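PDB 5DKV: ABC transporter substrate binding protein (Ribose) from Agrobacterium vitis, which binds alpha-D-tagatopyranose between two lobes and probably delivers sugars to an ABC transporter as its solute-binding component. Local coordinates for residues A[54-59]-A[283-288]; A[26-31]-A[290-295]; A[151-156]-A[180-185]; A[140-145]-A[251-256]. One frame throughout, in Å; residues are numbered along the deposited sequence.

Contact 1: residues A[54-59]-A[283-288]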
# COMPACT_ATOMS: atom_id res chain seq x y z
N ALA A 54 -2.62 9.52 20.64
CA ALA A 54 -3.42 9.73 21.85
C ALA A 54 -2.81 8.95 23.02
O ALA A 54 -2.85 9.41 24.17
CB ALA A 54 -4.85 9.33 21.63
N ALA A 55 -2.25 7.79 22.72
CA ALA A 55 -1.74 6.92 23.76
C ALA A 55 -0.47 7.46 24.41
O ALA A 55 -0.26 7.25 25.61
CB ALA A 55 -1.50 5.54 23.19
N ILE A 56 0.38 8.16 23.65
CA ILE A 56 1.64 8.66 24.22
C ILE A 56 1.70 10.18 24.26
O ILE A 56 2.76 10.75 24.57
CB ILE A 56 2.89 8.07 23.47
CG1 ILE A 56 2.79 8.07 21.93
CG2 ILE A 56 3.13 6.63 23.91
CD1 ILE A 56 2.71 9.41 21.30
N GLY A 57 0.57 10.84 24.02
CA GLY A 57 0.43 12.26 24.30
C GLY A 57 0.87 13.22 23.20
O GLY A 57 1.09 14.40 23.48
N ALA A 58 0.95 12.73 21.96
CA ALA A 58 1.44 13.52 20.85
C ALA A 58 0.30 14.09 20.02
O ALA A 58 -0.85 13.69 20.17
CB ALA A 58 2.36 12.68 19.97
N GLN A 59 0.63 15.07 19.19
CA GLN A 59 -0.29 15.59 18.19
C GLN A 59 0.22 15.21 16.82
O GLN A 59 1.43 15.25 16.57
CB GLN A 59 -0.43 17.10 18.25
CG GLN A 59 -1.41 17.67 17.17
CD GLN A 59 -1.55 19.20 17.15
OE1 GLN A 59 -0.58 19.93 17.40
NE2 GLN A 59 -2.75 19.68 16.80
N GLY A 283 4.42 3.42 13.42
CA GLY A 283 5.18 4.60 13.04
C GLY A 283 5.22 5.67 14.13
O GLY A 283 6.28 6.20 14.43
N VAL A 284 4.07 6.01 14.70
CA VAL A 284 4.03 7.02 15.75
C VAL A 284 4.74 6.55 17.01
O VAL A 284 5.51 7.31 17.60
CB VAL A 284 2.59 7.43 16.08
CG1 VAL A 284 2.52 8.27 17.36
CG2 VAL A 284 2.02 8.18 14.91
N ILE A 285 4.48 5.32 17.45
CA ILE A 285 5.17 4.83 18.65
C ILE A 285 6.70 4.80 18.46
O ILE A 285 7.44 5.15 19.36
CB ILE A 285 4.71 3.43 19.05
CG1 ILE A 285 3.21 3.43 19.41
CG2 ILE A 285 5.51 2.94 20.25
CD1 ILE A 285 2.82 4.33 20.60
N SER A 286 7.16 4.37 17.28
CA SER A 286 8.59 4.34 17.01
C SER A 286 9.18 5.76 17.00
O SER A 286 10.29 5.99 17.47
CB SER A 286 8.85 3.64 15.67
OG SER A 286 8.41 2.28 15.70
N ALA A 287 8.44 6.72 16.45
CA ALA A 287 8.94 8.10 16.50
C ALA A 287 9.05 8.57 17.94
O ALA A 287 10.04 9.18 18.31
CB ALA A 287 8.05 9.02 15.74
N TYR A 288 8.04 8.23 18.75
CA TYR A 288 8.05 8.64 20.15
C TYR A 288 9.26 8.04 20.89
O TYR A 288 9.97 8.72 21.65
CB TYR A 288 6.73 8.23 20.82
CG TYR A 288 6.76 8.54 22.29
CD1 TYR A 288 6.41 9.79 22.74
CD2 TYR A 288 7.19 7.61 23.20
CE1 TYR A 288 6.46 10.10 24.08
CE2 TYR A 288 7.25 7.91 24.55
CZ TYR A 288 6.88 9.15 24.98
OH TYR A 288 6.96 9.48 26.34

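Contact 2: residues A[26-31]-A[290-295]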
# COMPACT_ATOMS: atom_id res chain seq x y z
N LYS A 26 6.89 14.12 27.65
CA LYS A 26 7.04 15.23 26.72
C LYS A 26 6.03 15.06 25.58
O LYS A 26 5.89 13.96 25.03
CB LYS A 26 8.48 15.29 26.20
CG LYS A 26 8.66 15.95 24.85
CD LYS A 26 8.83 17.43 24.94
CE LYS A 26 9.05 18.02 23.56
NZ LYS A 26 9.11 19.48 23.62
N LYS A 27 5.31 16.13 25.25
CA LYS A 27 4.30 16.09 24.20
C LYS A 27 4.89 16.54 22.87
O LYS A 27 5.36 17.67 22.72
CB LYS A 27 3.10 16.95 24.56
CG LYS A 27 2.36 16.45 25.79
CD LYS A 27 1.42 17.51 26.30
CE LYS A 27 0.65 17.05 27.53
NZ LYS A 27 -0.55 17.90 27.74
N PHE A 28 4.84 15.62 21.91
CA PHE A 28 5.50 15.80 20.63
C PHE A 28 4.54 16.14 19.52
O PHE A 28 3.35 15.85 19.61
CB PHE A 28 6.27 14.53 20.29
CG PHE A 28 7.45 14.26 21.20
CD1 PHE A 28 8.59 15.03 21.12
CD2 PHE A 28 7.41 13.23 22.12
CE1 PHE A 28 9.68 14.77 21.94
CE2 PHE A 28 8.48 12.98 22.95
CZ PHE A 28 9.62 13.75 22.86
N ARG A 29 5.07 16.77 18.48
CA ARG A 29 4.34 17.00 17.24
C ARG A 29 4.96 16.14 16.15
O ARG A 29 6.10 16.36 15.75
CB ARG A 29 4.36 18.48 16.88
CG ARG A 29 3.59 19.32 17.88
CD ARG A 29 3.99 20.77 17.85
NE ARG A 29 3.69 21.40 16.56
CZ ARG A 29 4.60 21.76 15.66
NH1 ARG A 29 5.89 21.55 15.89
NH2 ARG A 29 4.22 22.33 14.52
N ILE A 30 4.22 15.14 15.70
CA ILE A 30 4.71 14.17 14.74
C ILE A 30 3.93 14.32 13.44
O ILE A 30 2.70 14.25 13.44
CB ILE A 30 4.58 12.72 15.28
CG1 ILE A 30 5.41 12.56 16.55
CG2 ILE A 30 4.98 11.67 14.21
CD1 ILE A 30 5.10 11.29 17.35
N ALA A 31 4.64 14.56 12.34
CA ALA A 31 3.99 14.77 11.06
C ALA A 31 3.75 13.45 10.34
O ALA A 31 4.54 12.52 10.48
CB ALA A 31 4.81 15.66 10.21
N HIS A 290 12.06 6.94 19.61
CA HIS A 290 13.27 7.63 19.19
C HIS A 290 13.47 8.98 19.89
O HIS A 290 14.57 9.31 20.36
CB HIS A 290 13.27 7.88 17.68
CG HIS A 290 14.44 8.71 17.25
ND1 HIS A 290 15.71 8.19 17.15
CD2 HIS A 290 14.54 10.03 16.95
CE1 HIS A 290 16.55 9.14 16.79
NE2 HIS A 290 15.87 10.27 16.66
N LEU A 291 12.41 9.76 19.94
CA LEU A 291 12.48 11.10 20.52
C LEU A 291 12.77 11.09 22.01
O LEU A 291 13.21 12.10 22.55
CB LEU A 291 11.18 11.85 20.23
CG LEU A 291 11.01 12.25 18.77
CD1 LEU A 291 9.57 12.58 18.51
CD2 LEU A 291 11.91 13.46 18.36
N THR A 292 12.55 9.95 22.66
CA THR A 292 12.84 9.83 24.10
C THR A 292 14.09 8.98 24.32
O THR A 292 14.34 8.49 25.43
CB THR A 292 11.65 9.26 24.86
OG1 THR A 292 11.25 8.01 24.27
CG2 THR A 292 10.48 10.23 24.80
N GLY A 293 14.88 8.78 23.26
CA GLY A 293 16.21 8.20 23.41
C GLY A 293 16.30 6.69 23.31
O GLY A 293 17.34 6.11 23.62
N GLN A 294 15.22 6.06 22.88
CA GLN A 294 15.17 4.61 22.70
C GLN A 294 15.48 4.22 21.25
O GLN A 294 14.96 4.83 20.31
CB GLN A 294 13.78 4.10 23.12
CG GLN A 294 13.50 2.64 22.88
CD GLN A 294 14.43 1.70 23.62
OE1 GLN A 294 14.51 1.70 24.86
NE2 GLN A 294 15.14 0.88 22.86
N SER A 295 16.35 3.24 21.08
CA SER A 295 16.65 2.70 19.77
C SER A 295 15.42 1.99 19.23
O SER A 295 14.63 1.43 20.03
CB SER A 295 17.82 1.72 19.84
OG SER A 295 17.53 0.60 20.64

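Contact 3: residues A[151-156]-A[180-185]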
# COMPACT_ATOMS: atom_id res chain seq x y z
N ARG A 151 -1.00 -17.15 -5.47
CA ARG A 151 -1.52 -18.42 -5.00
C ARG A 151 -3.04 -18.39 -4.91
O ARG A 151 -3.70 -19.38 -5.26
CB ARG A 151 -0.89 -18.80 -3.65
CG ARG A 151 0.59 -19.20 -3.77
CD ARG A 151 1.12 -19.85 -2.49
NE ARG A 151 1.26 -18.92 -1.38
CZ ARG A 151 2.37 -18.22 -1.09
NH1 ARG A 151 3.46 -18.34 -1.85
NH2 ARG A 151 2.40 -17.41 -0.04
N SER A 152 -3.59 -17.26 -4.47
CA SER A 152 -5.04 -17.08 -4.38
C SER A 152 -5.68 -17.11 -5.77
O SER A 152 -6.69 -17.78 -5.97
CB SER A 152 -5.38 -15.77 -3.68
OG SER A 152 -4.86 -15.74 -2.35
N LEU A 153 -5.10 -16.38 -6.71
CA LEU A 153 -5.63 -16.35 -8.07
C LEU A 153 -5.47 -17.70 -8.74
O LEU A 153 -6.36 -18.13 -9.46
CB LEU A 153 -4.96 -15.25 -8.91
CG LEU A 153 -5.56 -14.98 -10.29
CD1 LEU A 153 -7.01 -14.55 -10.17
CD2 LEU A 153 -4.75 -13.94 -11.04
N ALA A 154 -4.35 -18.38 -8.50
CA ALA A 154 -4.17 -19.69 -9.10
C ALA A 154 -5.25 -20.63 -8.62
O ALA A 154 -5.76 -21.47 -9.37
CB ALA A 154 -2.77 -20.25 -8.77
N LEU A 155 -5.60 -20.51 -7.34
CA LEU A 155 -6.67 -21.34 -6.77
C LEU A 155 -8.00 -21.03 -7.45
O LEU A 155 -8.77 -21.93 -7.83
CB LEU A 155 -6.78 -21.11 -5.26
CG LEU A 155 -7.83 -21.91 -4.50
CD1 LEU A 155 -7.45 -23.37 -4.49
CD2 LEU A 155 -7.95 -21.36 -3.08
N ALA A 156 -8.27 -19.75 -7.62
CA ALA A 156 -9.54 -19.29 -8.15
C ALA A 156 -9.76 -19.77 -9.59
O ALA A 156 -10.89 -20.09 -9.97
CB ALA A 156 -9.63 -17.78 -8.08
N GLN A 180 6.53 -8.34 -8.70
CA GLN A 180 7.64 -9.31 -8.72
C GLN A 180 7.27 -10.59 -7.98
O GLN A 180 7.58 -11.69 -8.44
CB GLN A 180 8.91 -8.70 -8.11
CG GLN A 180 9.59 -7.65 -9.01
CD GLN A 180 10.04 -8.20 -10.37
OE1 GLN A 180 10.80 -9.17 -10.45
NE2 GLN A 180 9.58 -7.56 -11.44
N GLY A 181 6.60 -10.46 -6.84
CA GLY A 181 6.25 -11.64 -6.05
C GLY A 181 5.21 -12.45 -6.78
O GLY A 181 5.24 -13.68 -6.81
N PHE A 182 4.26 -11.75 -7.40
CA PHE A 182 3.22 -12.42 -8.16
C PHE A 182 3.85 -13.22 -9.30
O PHE A 182 3.51 -14.38 -9.51
CB PHE A 182 2.23 -11.40 -8.71
CG PHE A 182 1.15 -12.01 -9.58
CD1 PHE A 182 1.34 -12.17 -10.94
CD2 PHE A 182 -0.07 -12.36 -9.02
CE1 PHE A 182 0.33 -12.72 -11.74
CE2 PHE A 182 -1.09 -12.88 -9.78
CZ PHE A 182 -0.89 -13.07 -11.16
N LYS A 183 4.74 -12.59 -10.06
CA LYS A 183 5.31 -13.24 -11.23
C LYS A 183 6.26 -14.38 -10.86
O LYS A 183 6.30 -15.42 -11.56
CB LYS A 183 6.04 -12.23 -12.12
CG LYS A 183 5.06 -11.34 -12.90
CD LYS A 183 5.78 -10.35 -13.81
CE LYS A 183 4.80 -9.67 -14.77
NZ LYS A 183 5.47 -8.58 -15.55
N SER A 184 7.02 -14.21 -9.79
CA SER A 184 7.91 -15.28 -9.36
C SER A 184 7.11 -16.51 -8.88
O SER A 184 7.47 -17.66 -9.15
CB SER A 184 8.89 -14.79 -8.29
OG SER A 184 8.24 -14.34 -7.12
N GLU A 185 6.01 -16.27 -8.18
CA GLU A 185 5.14 -17.37 -7.76
C GLU A 185 4.49 -18.02 -8.98
O GLU A 185 4.50 -19.24 -9.11
CB GLU A 185 4.09 -16.88 -6.75
CG GLU A 185 2.98 -17.89 -6.37
CD GLU A 185 3.46 -19.15 -5.64
OE1 GLU A 185 2.98 -20.27 -6.00
OE2 GLU A 185 4.28 -19.03 -4.70

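Contact 4: residues A[140-145]-A[251-256]. With T6T (alpha-D-tagatopyranose), chain E.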
# COMPACT_ATOMS: atom_id res chain seq x y z
N SER A 140 4.01 -3.36 4.78
CA SER A 140 3.77 -4.79 4.53
C SER A 140 5.00 -5.45 3.91
O SER A 140 5.86 -4.78 3.37
CB SER A 140 2.59 -4.99 3.58
OG SER A 140 1.42 -4.38 4.06
N ASP A 141 5.05 -6.78 3.96
CA ASP A 141 6.01 -7.53 3.20
C ASP A 141 5.44 -7.61 1.78
O ASP A 141 4.68 -8.52 1.47
CB ASP A 141 6.25 -8.94 3.80
CG ASP A 141 7.25 -9.79 2.99
OD1 ASP A 141 7.54 -9.50 1.80
OD2 ASP A 141 7.75 -10.80 3.55
N ASN A 142 5.76 -6.65 0.92
CA ASN A 142 5.01 -6.54 -0.33
C ASN A 142 5.34 -7.59 -1.38
O ASN A 142 4.48 -7.94 -2.20
CB ASN A 142 5.21 -5.13 -0.88
CG ASN A 142 4.39 -4.14 -0.11
OD1 ASN A 142 3.18 -4.12 -0.25
ND2 ASN A 142 5.04 -3.35 0.73
N VAL A 143 6.54 -8.15 -1.33
CA VAL A 143 6.82 -9.28 -2.20
C VAL A 143 5.94 -10.47 -1.82
O VAL A 143 5.33 -11.11 -2.69
CB VAL A 143 8.30 -9.71 -2.16
CG1 VAL A 143 8.51 -10.99 -2.96
CG2 VAL A 143 9.18 -8.59 -2.71
N LEU A 144 5.86 -10.76 -0.51
CA LEU A 144 4.97 -11.80 -0.01
C LEU A 144 3.55 -11.54 -0.42
O LEU A 144 2.83 -12.46 -0.78
CB LEU A 144 5.06 -11.92 1.53
CG LEU A 144 4.12 -12.95 2.18
CD1 LEU A 144 4.42 -14.38 1.73
CD2 LEU A 144 4.19 -12.85 3.71
N GLY A 145 3.12 -10.28 -0.34
CA GLY A 145 1.77 -9.90 -0.74
C GLY A 145 1.46 -10.36 -2.16
O GLY A 145 0.37 -10.89 -2.45
N VAL A 251 -8.53 -11.08 -8.04
CA VAL A 251 -7.89 -10.95 -6.75
C VAL A 251 -7.46 -9.50 -6.66
O VAL A 251 -6.76 -8.99 -7.52
CB VAL A 251 -6.68 -11.90 -6.55
CG1 VAL A 251 -5.94 -11.61 -5.26
CG2 VAL A 251 -7.15 -13.33 -6.56
N ALA A 252 -7.93 -8.84 -5.60
CA ALA A 252 -7.71 -7.43 -5.43
C ALA A 252 -6.91 -7.17 -4.18
O ALA A 252 -7.25 -7.65 -3.11
CB ALA A 252 -9.04 -6.71 -5.33
N PHE A 253 -5.84 -6.40 -4.33
CA PHE A 253 -5.09 -5.93 -3.19
C PHE A 253 -5.83 -4.79 -2.53
O PHE A 253 -6.51 -4.03 -3.19
CB PHE A 253 -3.69 -5.45 -3.62
CG PHE A 253 -2.59 -5.86 -2.68
CD1 PHE A 253 -2.06 -7.13 -2.71
CD2 PHE A 253 -2.06 -4.95 -1.76
CE1 PHE A 253 -1.06 -7.52 -1.86
CE2 PHE A 253 -1.03 -5.33 -0.91
CZ PHE A 253 -0.54 -6.61 -0.96
N ASP A 254 -5.67 -4.70 -1.21
CA ASP A 254 -6.32 -3.71 -0.35
C ASP A 254 -7.80 -4.05 -0.14
O ASP A 254 -8.33 -4.98 -0.76
CB ASP A 254 -6.12 -2.27 -0.87
CG ASP A 254 -4.66 -1.85 -0.80
OD1 ASP A 254 -4.08 -1.45 -1.84
OD2 ASP A 254 -4.09 -1.94 0.33
N ALA A 255 -8.43 -3.35 0.79
CA ALA A 255 -9.78 -3.72 1.24
C ALA A 255 -10.65 -2.50 1.50
O ALA A 255 -11.04 -2.23 2.65
CB ALA A 255 -9.69 -4.60 2.46
N PRO A 256 -10.99 -1.75 0.45
CA PRO A 256 -11.97 -0.69 0.64
C PRO A 256 -13.34 -1.27 0.96
O PRO A 256 -13.57 -2.47 0.75
CB PRO A 256 -11.97 0.04 -0.70
CG PRO A 256 -11.52 -0.96 -1.68
CD PRO A 256 -10.57 -1.88 -0.96
O3 T6T E . -1.78 -0.16 -1.92
C3 T6T E . -1.69 1.02 -1.13
C4 T6T E . -0.27 1.30 -0.86
O4 T6T E . 0.30 0.19 -0.08
C5 T6T E . 0.47 1.50 -2.11
O5 T6T E . 1.83 1.90 -1.86
C6 T6T E . -0.11 2.64 -2.93
O6 T6T E . -1.53 2.38 -3.17
C2 T6T E . -2.26 2.20 -1.93
O2 T6T E . -2.18 3.34 -1.11
C1 T6T E . -3.65 2.01 -2.41
O1 T6T E . -4.55 1.81 -1.37

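Contact 1: residues A[54-59]-A[283-288]
One face of the Tyr288 ring is covered by Ile56, whose CB stands 4.0 Å from the ring centroid and 12° off the ring normal, a CH-pi contact close to the centre of the ring. Nearer the rim, Ile56 O comes within 3.8 Å of Tyr288 CE1. The two side chains run antiparallel past each other, so that Ile56 CG1 also faces Tyr288 CG, at the root of the ring. Ile56 has an unusual first torsion: CG1 sits between the backbone N and the carbonyl carbon (chi1 45°), and from there the chain folds its CD1 inward. That methyl meets Val284 CG1 at 4.1 Å and also lies by Tyr288 CD1. On another side, Ile285 CD1 fits against Ile56, 4.0 Å from its CG1 and equally near its CG2. Ile56 thus packs against three residues of helix 276-291, spaced one and then three positions apart along one helical face. Gly57 follows with positive phi as the chain leaves helix 40-56 and turns toward strand 59-62. Val284 continues the packing onto Ala49 and Ala52 of helix 40-56. Side chain to side chain, the chemistry is apolar: dispersion and CH-pi contacts join the helices, and the backbone carbonyl of Ile56, beside the ring, takes its hydrogen bond from Asn25, outside the two segments.

Contact 2: residues A[26-31]-A[290-295]
Phe28 and Leu291 make the main apolar contact, and it is a CH-pi one: Leu291 CB lies over a face of the Phe28 ring, 3.9 Å from the centroid and 22° off the normal. The closest approach, 3.6 Å, is between Leu291 CB and Phe28 CZ, so the methylene sits toward the far rim. Leu291 CD1 covers the other end of the same ring, 3.7 Å from Phe28 CD1, because the two side chains run past each other in opposite directions. At the ring edge, near its plane, Thr292 CG2 meets Phe28 CE2 at 3.9 Å. On the helix side the polar bonds are local. With its OG1 between backbone N and carbonyl carbon (chi1 54°), Thr292 turns the hydroxyl back to the Tyr288 carbonyl and leaves the methyl for Phe28. Gly293, at positive phi, is the C' residue of a Schellman motif, its N bonded to His290 O and Gln294 N to Ala289 O. The contact thus sets the C-terminal end of helix 276-291 against the entry to strand 29-33, beside strands 59-62 and 87-90; Leu291 also touches Ala87.

Contact 3: residues A[151-156]-A[180-185]
Leu153 and Phe182 form the buried part of this contact but touch lightly, whereas Arg151 and Glu185 pair more closely on the solvent side. In the buried part Leu153 CD2 abuts the edge of the Phe182 ring, in its plane, 4.0 Å from CZ and about as far from CE2. Phe182 CG is anti to the backbone N (chi1 177°), which carries the ring in beneath the helix toward the sheet, where it meets Phe225 with the planes nearly parallel. At the outer side, Arg151 NH1 donates to Glu185 OE2 over 3.0 Å in a salt bridge, but the bond is bent, 139° at the hydrogen. The guanidinium and carboxylate planes stand 87° apart, and OE2 is met from above the carboxylate plane, so one nitrogen serves one oxygen in place of a two-pronged pairing. The Arg151 aliphatic chain lies against the same carboxylate, its CG 3.4 Å from Glu185 CD. The other oxygen, OE1, is hydrogen-bonded to His189. Helices 142-156 and 173-186 are joined here on one side of the sheet: Leu153 and Phe182 both rest on Val163 of strand 161-167, and Leu153 reaches Lys249 and Val251 of strand 249-253 as well.

Contact 4: residues A[140-145]-A[251-256]
Gly145 lies at the edge of the Phe253 ring in one of the two lobes that close on the sugar in this periplasmic binding protein fold, where the start of helix 142-156 meets the end of strand 249-253. Phe253 CE1 is 3.7 Å from Gly145 O, and CZ is 4.0 Å from Gly145 CA. With no side chain at Gly145, the ring edge lies directly against the helix backbone. The first torsion of Phe253 is strained away from the usual staggered positions, at chi1 -139°, and this swings the ring out to meet the helix. Asn142 approaches obliquely, its OD1 4.4 Å from Phe253 CE2; that oxygen accepts from Arg178, a pocket residue. Asp141 caps the helix: its OD1 takes the N-H of Leu144 at 3.1 Å with a nearly straight bond, 168°, from above the carboxylate plane. At Asp254, right after Phe253, the backbone has positive phi, and CG lies beside the backbone N (chi1 -66°), which turns the carboxylate into the pocket. Its OD2 is held by Tyr322 and Gln274, second-shell and first-shell partners that would fix the rotation of the group. Asp116 and Arg178 grip the same sugar. Asp254 OD1 accepts the tagatopyranose O3 hydroxyl at 2.6 Å.

How the contacts relate
Contacts 1 and 2 share helix 276-291 and lie side by side at one end of the chain; Gln59 of contact 1 pairs with Phe28 and Ile30 of contact 2, tying strand 59-62 to strand 29-33. Both are partly buried and apolar, built on a CH-pi contact over an aromatic face. Contacts 3 and 4 share helix 142-156 and touch through Val251 packed on Leu153 and Ser152, far from the first pair: contact 3 has its centre about 37 Å from that of contact 1. Contact 3 mixes an apolar core with a surface salt bridge. Contact 4 is the buried one, near the chain's centre, and it alone reaches the sugar.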